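PDB 6I50: Sfrice_029225 from Spodoptera frugiperda, which probably acts as a trimeric cytokine of the tumour necrosis factor family, binding receptors of the TNF-receptor type. Local coordinates for residues A[84-88]-A[120-124]. Residues are numbered along the deposited sequence; the frame is centred on the assembly and turned at random.
Sequences TISWV and SCFSA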
# COMPACT_ATOMS: atom_id res chain seq x y z
N THR A 84 4.69 -17.54 10.74
CA THR A 84 4.93 -16.11 10.63
C THR A 84 5.91 -15.83 9.50
O THR A 84 6.96 -16.48 9.41
CB THR A 84 5.48 -15.54 11.94
OG1 THR A 84 4.53 -15.76 13.00
CG2 THR A 84 5.76 -14.05 11.81
N ILE A 85 5.56 -14.88 8.64
CA ILE A 85 6.46 -14.36 7.62
C ILE A 85 6.54 -12.86 7.82
O ILE A 85 5.53 -12.21 8.12
CB ILE A 85 5.99 -14.74 6.20
CG1 ILE A 85 4.50 -14.45 6.01
CG2 ILE A 85 6.25 -16.21 5.93
CD1 ILE A 85 4.21 -13.13 5.33
N SER A 86 7.74 -12.31 7.69
CA SER A 86 7.94 -10.89 7.95
C SER A 86 9.21 -10.44 7.26
O SER A 86 10.18 -11.19 7.19
CB SER A 86 8.00 -10.62 9.46
OG SER A 86 8.24 -9.25 9.74
N TRP A 87 9.19 -9.22 6.74
CA TRP A 87 10.38 -8.61 6.17
C TRP A 87 10.65 -7.25 6.79
O TRP A 87 9.75 -6.61 7.37
CB TRP A 87 10.29 -8.48 4.63
CG TRP A 87 9.13 -7.69 4.08
CD1 TRP A 87 8.01 -8.19 3.48
CD2 TRP A 87 9.01 -6.26 4.02
NE1 TRP A 87 7.19 -7.16 3.06
CE2 TRP A 87 7.78 -5.97 3.39
CE3 TRP A 87 9.81 -5.20 4.46
CZ2 TRP A 87 7.33 -4.66 3.18
CZ3 TRP A 87 9.37 -3.90 4.25
CH2 TRP A 87 8.14 -3.65 3.63
N VAL A 88 11.90 -6.81 6.67
CA VAL A 88 12.34 -5.49 7.10
C VAL A 88 13.09 -4.83 5.96
O VAL A 88 13.78 -5.49 5.18
CB VAL A 88 13.24 -5.56 8.36
CG1 VAL A 88 12.39 -5.82 9.60
CG2 VAL A 88 14.31 -6.62 8.20
N SER A 120 1.08 -12.40 0.43
CA SER A 120 1.85 -11.24 0.01
C SER A 120 1.88 -10.23 1.16
O SER A 120 0.85 -9.97 1.80
CB SER A 120 1.26 -10.61 -1.26
OG SER A 120 -0.10 -10.27 -1.11
N CYS A 121 3.06 -9.69 1.45
CA CYS A 121 3.24 -8.76 2.56
C CYS A 121 3.69 -7.44 1.95
O CYS A 121 4.82 -7.33 1.46
CB CYS A 121 4.27 -9.29 3.56
SG CYS A 121 4.01 -8.77 5.30
N PHE A 122 2.80 -6.44 1.98
CA PHE A 122 3.03 -5.14 1.36
C PHE A 122 3.12 -4.06 2.42
O PHE A 122 2.34 -4.05 3.39
CB PHE A 122 1.89 -4.81 0.37
CG PHE A 122 2.02 -3.45 -0.26
CD1 PHE A 122 1.62 -2.30 0.42
CD2 PHE A 122 2.54 -3.33 -1.54
CE1 PHE A 122 1.76 -1.05 -0.16
CE2 PHE A 122 2.68 -2.08 -2.13
CZ PHE A 122 2.29 -0.94 -1.44
N SER A 123 4.03 -3.11 2.23
CA SER A 123 4.03 -1.88 3.02
C SER A 123 4.63 -0.75 2.20
O SER A 123 5.35 -0.98 1.22
CB SER A 123 4.77 -2.04 4.35
OG SER A 123 4.46 -0.96 5.23
N ALA A 124 4.33 0.48 2.62
CA ALA A 124 4.81 1.66 1.92
C ALA A 124 4.78 2.84 2.87
O ALA A 124 4.03 2.84 3.84
CB ALA A 124 3.96 1.95 0.67
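I85 and W87 on one strand face C121 and S123 on the other across the inside of a β-sandwich, the two strand segments running in roughly the same direction, 33° apart, with their axes 8.3 Å from each other at closest approach. That spacing is too wide for backbone pairing, and the indole of W87, long enough to span it and polar at one point, suits the gap. With CG lodged between the backbone N and the carbonyl carbon (chi1 58°), the ring reaches the opposite strand edge-on. Its NE1 donates a nearly straight hydrogen bond of 2.9 Å to C121 O. The oxygen lies close to the indole plane, whereas NE1 stands well above the carbonyl plane. Farther along that edge the backbone N of S123 lies near the ring plane, 3.8 Å from W87 CZ2, while CB of S123 touches CH2 and CZ2 from off the plane; this small side chain admits the ring, and its OG is hydrogen-bonded to OE1 of Q75 of a neighbouring subunit. C121 suits its place: SG forms the disulfide to C105 and sits obliquely, 4.9 Å from the centroid of the five-membered ring of W87, while its CB lies 3.6 Å from W87 NE1. Apolar, branched I85 suits a buried site, its CD1 approaching C121 CB more loosely, at 4.2 Å. Replacing W87 with a leucine would probably leave the buried C121 carbonyl without its indole donor and open a gap beside S123. Strand 100-108, which carries C105, pairs with 84-92, so the disulfide ties together the two layers of this TNF-type jelly roll; in the other sheet, strand 68-80 pairs with 117-129 and packs V74, I76 and Y78 around W87.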